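Local atomic coordinates of octaprenyl Pyrophosphate Synthase (Helicobacter pylori, PDB entry 3TC1), a protein that probably makes octaprenyl pyrophosphate by adding isopentenyl pyrophosphate units, one after another, to an allylic pyrophosphate primer. Residues 155-168 against 189-201. Sequence-based numbering, arbitrary orientation.
Sequences YWRILEDKTAHFIE and GLNFGMAFQIIDD. With MG (magnesium ion), chain D.
Tyr155 OH donates to Asp201 OD2 at 2.5 Å, meeting it on the anti side and near the carboxylate plane. Thr163 OG1 gives its proton to Gln197 OE1 (2.9 Å), coming from above the amide plane. These two hydrogen bonds join roughly antiparallel helices (148°) toward the magnesium end. Gln197 CG, anti to the backbone N (chi1 -170°), packs on Leu159 CG; the bend beyond it (chi2 56°) helps carry the amide round to Thr163 and Asp201, where NE2 is 2.9 Å from Asp201 OD1. Asp200 OD2 binds the magnesium ion at 2.2 Å; five waters complete the shell, and one of them donates to Asp201 OD1.

Further along, packing takes over and the backbones come close. Gly193 lets its CA come within 4.1 Å of Ala164 CA, and Gly189 does the same for Glu168. Met194, bent twice, sets SD 3.5 Å from Ala164 CB and carries CE on to Trp156, whose ring edge meets Ile198 CD1. Leu190 CD1 lies over a face of His165, whose ND1 bonds Glu168 OE1 in the ring plane, within helix 155-168.

Asp200 and Asp201 begin the second aspartate-rich motif of trans-prenyltransferases. With Tyr155, Gln197 and a metal-bound water all gripping its carboxylate, Asp201 is consistent with a second-shell residue that orders the magnesium site.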
loop_
_atom_site.group_PDB
_atom_site.type_symbol
_atom_site.label_atom_id
_atom_site.label_comp_id
_atom_site.label_asym_id
_atom_site.label_seq_id
_atom_site.Cartn_x
_atom_site.Cartn_y
_atom_site.Cartn_z
ATOM N N TYR B 155 -1.455 -23.654 -4.988
ATOM C CA TYR B 155 -2.764 -23.057 -5.211
ATOM C C TYR B 155 -3.444 -22.799 -3.870
ATOM O O TYR B 155 -3.953 -21.702 -3.618
ATOM C CB TYR B 155 -3.625 -24.008 -6.060
ATOM C CG TYR B 155 -5.083 -23.626 -6.146
ATOM C CD1 TYR B 155 -5.504 -22.569 -6.949
ATOM C CD2 TYR B 155 -6.042 -24.316 -5.407
ATOM C CE1 TYR B 155 -6.850 -22.209 -7.016
ATOM C CE2 TYR B 155 -7.388 -23.965 -5.462
ATOM C CZ TYR B 155 -7.784 -22.914 -6.265
ATOM O OH TYR B 155 -9.112 -22.559 -6.310
ATOM N N TRP B 156 -3.452 -23.815 -3.013
ATOM C CA TRP B 156 -4.075 -23.701 -1.693
ATOM C C TRP B 156 -3.428 -22.605 -0.852
ATOM O O TRP B 156 -4.110 -21.892 -0.121
ATOM C CB TRP B 156 -3.994 -25.040 -0.958
ATOM C CG TRP B 156 -4.866 -26.104 -1.562
ATOM C CD1 TRP B 156 -4.494 -27.376 -1.904
ATOM C CD2 TRP B 156 -6.256 -25.992 -1.880
ATOM N NE1 TRP B 156 -5.571 -28.061 -2.415
ATOM C CE2 TRP B 156 -6.665 -27.236 -2.412
ATOM C CE3 TRP B 156 -7.200 -24.960 -1.764
ATOM C CZ2 TRP B 156 -7.977 -27.477 -2.830
ATOM C CZ3 TRP B 156 -8.508 -25.201 -2.178
ATOM C CH2 TRP B 156 -8.883 -26.453 -2.707
ATOM N N ARG B 157 -2.112 -22.471 -0.960
ATOM C CA ARG B 157 -1.398 -21.440 -0.212
ATOM C C ARG B 157 -1.837 -20.062 -0.689
ATOM O O ARG B 157 -2.048 -19.147 0.113
ATOM C CB ARG B 157 0.113 -21.604 -0.395
ATOM C CG ARG B 157 0.924 -20.581 0.374
ATOM C CD ARG B 157 2.408 -20.887 0.337
ATOM N NE ARG B 157 3.169 -19.913 1.116
ATOM C CZ ARG B 157 4.470 -20.003 1.360
ATOM N NH1 ARG B 157 5.168 -21.027 0.888
ATOM N NH2 ARG B 157 5.077 -19.066 2.078
ATOM N N ILE B 158 -1.987 -19.915 -2.001
ATOM C CA ILE B 158 -2.419 -18.641 -2.569
ATOM C C ILE B 158 -3.841 -18.302 -2.131
ATOM O O ILE B 158 -4.114 -17.171 -1.729
ATOM C CB ILE B 158 -2.357 -18.665 -4.115
ATOM C CG1 ILE B 158 -0.898 -18.781 -4.565
ATOM C CG2 ILE B 158 -3.024 -17.416 -4.689
ATOM C CD1 ILE B 158 -0.713 -18.958 -6.069
ATOM N N LEU B 159 -4.744 -19.278 -2.208
ATOM C CA LEU B 159 -6.129 -19.044 -1.805
ATOM C C LEU B 159 -6.212 -18.602 -0.352
ATOM O O LEU B 159 -6.961 -17.682 -0.014
ATOM C CB LEU B 159 -6.977 -20.308 -1.994
ATOM C CG LEU B 159 -7.977 -20.221 -3.151
ATOM C CD1 LEU B 159 -7.195 -20.103 -4.444
ATOM C CD2 LEU B 159 -8.895 -21.444 -3.186
ATOM N N GLU B 160 -5.444 -19.267 0.503
ATOM C CA GLU B 160 -5.421 -18.946 1.926
ATOM C C GLU B 160 -4.857 -17.544 2.176
ATOM O O GLU B 160 -5.423 -16.760 2.952
ATOM C CB GLU B 160 -4.585 -19.988 2.672
ATOM C CG GLU B 160 -5.194 -21.380 2.700
ATOM C CD GLU B 160 -4.155 -22.463 2.951
ATOM O OE1 GLU B 160 -3.076 -22.133 3.484
ATOM O OE2 GLU B 160 -4.414 -23.642 2.624
ATOM N N ASP B 161 -3.746 -17.227 1.520
ATOM C CA ASP B 161 -3.123 -15.918 1.686
ATOM C C ASP B 161 -3.905 -14.764 1.076
ATOM O O ASP B 161 -4.074 -13.723 1.713
ATOM C CB ASP B 161 -1.706 -15.916 1.101
ATOM C CG ASP B 161 -0.702 -16.608 1.999
ATOM O OD1 ASP B 161 -1.016 -16.812 3.189
ATOM O OD2 ASP B 161 0.408 -16.933 1.527
ATOM N N LYS B 162 -4.380 -14.937 -0.156
ATOM C CA LYS B 162 -5.116 -13.869 -0.830
ATOM C C LYS B 162 -6.576 -13.689 -0.448
ATOM O O LYS B 162 -7.113 -12.589 -0.580
ATOM C CB LYS B 162 -5.048 -14.043 -2.349
ATOM C CG LYS B 162 -3.714 -13.694 -2.969
ATOM C CD LYS B 162 -3.840 -13.563 -4.481
ATOM C CE LYS B 162 -4.794 -12.435 -4.857
ATOM N NZ LYS B 162 -4.994 -12.330 -6.328
ATOM N N THR B 163 -7.228 -14.749 0.023
ATOM C CA THR B 163 -8.640 -14.638 0.364
ATOM C C THR B 163 -9.103 -15.139 1.725
ATOM O O THR B 163 -9.743 -14.403 2.472
ATOM C CB THR B 163 -9.520 -15.361 -0.695
ATOM O OG1 THR B 163 -9.290 -14.788 -1.987
ATOM C CG2 THR B 163 -10.998 -15.232 -0.346
ATOM N N ALA B 164 -8.799 -16.390 2.040
ATOM C CA ALA B 164 -9.269 -16.995 3.282
ATOM C C ALA B 164 -8.861 -16.336 4.593
ATOM O O ALA B 164 -9.717 -16.024 5.418
ATOM C CB ALA B 164 -8.893 -18.469 3.304
ATOM N N HIS B 165 -7.563 -16.138 4.795
ATOM C CA HIS B 165 -7.067 -15.542 6.034
ATOM C C HIS B 165 -7.580 -14.145 6.360
ATOM O O HIS B 165 -7.715 -13.795 7.529
ATOM C CB HIS B 165 -5.537 -15.548 6.041
ATOM C CG HIS B 165 -4.948 -16.905 6.274
ATOM N ND1 HIS B 165 -5.159 -17.617 7.435
ATOM C CD2 HIS B 165 -4.177 -17.691 5.485
ATOM C CE1 HIS B 165 -4.542 -18.784 7.353
ATOM N NE2 HIS B 165 -3.939 -18.854 6.180
ATOM N N PHE B 166 -7.855 -13.340 5.342
ATOM C CA PHE B 166 -8.366 -11.999 5.579
ATOM C C PHE B 166 -9.784 -12.081 6.158
ATOM O O PHE B 166 -10.119 -11.370 7.112
ATOM C CB PHE B 166 -8.341 -11.198 4.273
ATOM C CG PHE B 166 -8.871 -9.799 4.398
ATOM C CD1 PHE B 166 -8.666 -9.055 5.558
ATOM C CD2 PHE B 166 -9.544 -9.206 3.337
ATOM C CE1 PHE B 166 -9.126 -7.737 5.654
ATOM C CE2 PHE B 166 -10.005 -7.892 3.422
ATOM C CZ PHE B 166 -9.795 -7.158 4.586
ATOM N N ILE B 167 -10.621 -12.946 5.593
ATOM C CA ILE B 167 -11.981 -13.097 6.111
ATOM C C ILE B 167 -11.877 -13.668 7.527
ATOM O O ILE B 167 -12.582 -13.236 8.444
ATOM C CB ILE B 167 -12.829 -14.030 5.211
ATOM C CG1 ILE B 167 -13.001 -13.386 3.833
ATOM C CG2 ILE B 167 -14.204 -14.276 5.843
ATOM C CD1 ILE B 167 -13.705 -14.265 2.807
ATOM N N GLU B 168 -10.984 -14.634 7.702
ATOM C CA GLU B 168 -10.761 -15.229 9.016
ATOM C C GLU B 168 -10.389 -14.130 10.009
ATOM O O GLU B 168 -10.951 -14.051 11.105
ATOM C CB GLU B 168 -9.619 -16.242 8.953
ATOM C CG GLU B 168 -9.141 -16.711 10.323
ATOM C CD GLU B 168 -7.905 -17.586 10.249
ATOM O OE1 GLU B 168 -6.962 -17.221 9.521
ATOM O OE2 GLU B 168 -7.870 -18.632 10.928
ATOM N N GLY B 189 -14.664 -18.150 9.748
ATOM C CA GLY B 189 -14.163 -17.267 8.712
ATOM C C GLY B 189 -13.198 -17.922 7.740
ATOM O O GLY B 189 -13.299 -17.716 6.531
ATOM N N LEU B 190 -12.260 -18.712 8.256
ATOM C CA LEU B 190 -11.270 -19.373 7.407
ATOM C C LEU B 190 -11.911 -20.355 6.429
ATOM O O LEU B 190 -11.608 -20.348 5.232
ATOM C CB LEU B 190 -10.244 -20.119 8.264
ATOM C CG LEU B 190 -9.114 -20.809 7.496
ATOM C CD1 LEU B 190 -8.217 -19.750 6.861
ATOM C CD2 LEU B 190 -8.307 -21.699 8.440
ATOM N N ASN B 191 -12.790 -21.210 6.939
ATOM C CA ASN B 191 -13.447 -22.183 6.083
ATOM C C ASN B 191 -14.422 -21.528 5.104
ATOM O O ASN B 191 -14.511 -21.945 3.957
ATOM C CB ASN B 191 -14.140 -23.246 6.938
ATOM C CG ASN B 191 -13.143 -24.153 7.647
ATOM O OD1 ASN B 191 -12.836 -23.968 8.826
ATOM N ND2 ASN B 191 -12.617 -25.128 6.919
ATOM N N PHE B 192 -15.145 -20.504 5.549
ATOM C CA PHE B 192 -16.071 -19.804 4.663
ATOM C C PHE B 192 -15.266 -19.173 3.531
ATOM O O PHE B 192 -15.696 -19.174 2.379
ATOM C CB PHE B 192 -16.820 -18.691 5.411
ATOM C CG PHE B 192 -17.701 -17.851 4.520
ATOM C CD1 PHE B 192 -19.034 -18.197 4.303
ATOM C CD2 PHE B 192 -17.183 -16.745 3.848
ATOM C CE1 PHE B 192 -19.836 -17.457 3.428
ATOM C CE2 PHE B 192 -17.977 -16.000 2.971
ATOM C CZ PHE B 192 -19.306 -16.359 2.762
ATOM N N GLY B 193 -14.105 -18.619 3.881
ATOM C CA GLY B 193 -13.243 -17.983 2.900
ATOM C C GLY B 193 -12.707 -18.960 1.869
ATOM O O GLY B 193 -12.590 -18.625 0.691
ATOM N N MET B 194 -12.370 -20.166 2.312
ATOM C CA MET B 194 -11.868 -21.194 1.404
ATOM C C MET B 194 -12.984 -21.581 0.430
ATOM O O MET B 194 -12.772 -21.628 -0.781
ATOM C CB MET B 194 -11.411 -22.436 2.190
ATOM C CG MET B 194 -10.156 -22.222 3.049
ATOM S SD MET B 194 -8.698 -21.719 2.096
ATOM C CE MET B 194 -8.111 -23.303 1.498
ATOM N N ALA B 195 -14.176 -21.852 0.962
ATOM C CA ALA B 195 -15.308 -22.225 0.116
ATOM C C ALA B 195 -15.644 -21.087 -0.850
ATOM O O ALA B 195 -15.891 -21.309 -2.037
ATOM C CB ALA B 195 -16.515 -22.551 0.971
ATOM N N PHE B 196 -15.638 -19.867 -0.326
ATOM C CA PHE B 196 -15.946 -18.688 -1.119
ATOM C C PHE B 196 -15.059 -18.539 -2.355
ATOM O O PHE B 196 -15.557 -18.286 -3.447
ATOM C CB PHE B 196 -15.817 -17.424 -0.265
ATOM C CG PHE B 196 -15.997 -16.153 -1.045
ATOM C CD1 PHE B 196 -17.264 -15.739 -1.446
ATOM C CD2 PHE B 196 -14.894 -15.393 -1.420
ATOM C CE1 PHE B 196 -17.429 -14.587 -2.213
ATOM C CE2 PHE B 196 -15.050 -14.238 -2.188
ATOM C CZ PHE B 196 -16.320 -13.838 -2.584
ATOM N N GLN B 197 -13.751 -18.690 -2.188
ATOM C CA GLN B 197 -12.844 -18.536 -3.320
ATOM C C GLN B 197 -12.905 -19.710 -4.292
ATOM O O GLN B 197 -12.666 -19.540 -5.487
ATOM C CB GLN B 197 -11.406 -18.337 -2.841
ATOM C CG GLN B 197 -10.446 -17.918 -3.955
ATOM C CD GLN B 197 -10.908 -16.663 -4.676
ATOM O OE1 GLN B 197 -11.113 -15.616 -4.057
ATOM N NE2 GLN B 197 -11.076 -16.761 -5.991
ATOM N N ILE B 198 -13.206 -20.902 -3.790
ATOM C CA ILE B 198 -13.308 -22.062 -4.672
ATOM C C ILE B 198 -14.525 -21.858 -5.583
ATOM O O ILE B 198 -14.447 -22.075 -6.796
ATOM C CB ILE B 198 -13.453 -23.373 -3.859
ATOM C CG1 ILE B 198 -12.138 -23.671 -3.131
ATOM C CG2 ILE B 198 -13.782 -24.545 -4.788
ATOM C CD1 ILE B 198 -12.244 -24.797 -2.109
ATOM N N ILE B 199 -15.636 -21.412 -4.998
ATOM C CA ILE B 199 -16.856 -21.163 -5.762
ATOM C C ILE B 199 -16.625 -20.014 -6.742
ATOM O O ILE B 199 -17.171 -19.999 -7.852
ATOM C CB ILE B 199 -18.050 -20.805 -4.835
ATOM C CG1 ILE B 199 -18.436 -22.019 -3.987
ATOM C CG2 ILE B 199 -19.233 -20.313 -5.662
ATOM C CD1 ILE B 199 -18.809 -23.255 -4.795
ATOM N N ASP B 200 -15.814 -19.048 -6.334
ATOM C CA ASP B 200 -15.532 -17.926 -7.213
ATOM C C ASP B 200 -14.736 -18.423 -8.416
ATOM O O ASP B 200 -15.006 -18.034 -9.552
ATOM C CB ASP B 200 -14.739 -16.851 -6.490
ATOM C CG ASP B 200 -14.425 -15.687 -7.386
ATOM O OD1 ASP B 200 -15.352 -14.903 -7.690
ATOM O OD2 ASP B 200 -13.256 -15.574 -7.800
ATOM N N ASP B 201 -13.759 -19.288 -8.168
ATOM C CA ASP B 201 -12.961 -19.835 -9.263
ATOM C C ASP B 201 -13.862 -20.699 -10.141
ATOM O O ASP B 201 -13.695 -20.762 -11.359
ATOM C CB ASP B 201 -11.806 -20.685 -8.720
ATOM C CG ASP B 201 -10.707 -19.845 -8.080
ATOM O OD1 ASP B 201 -10.793 -18.598 -8.153
ATOM O OD2 ASP B 201 -9.752 -20.435 -7.516
HETATM MG MG MG D . -12.650 -14.914 -9.851
HETATM O O HOH W 1 -14.691 -15.974 -10.808
HETATM O O HOH W 2 -13.911 -13.001 -9.893
HETATM O O HOH W 3 -11.395 -16.784 -10.001
HETATM O O HOH W 4 -11.691 -14.406 -11.942
HETATM O O HOH W 5 -10.673 -14.044 -8.582
#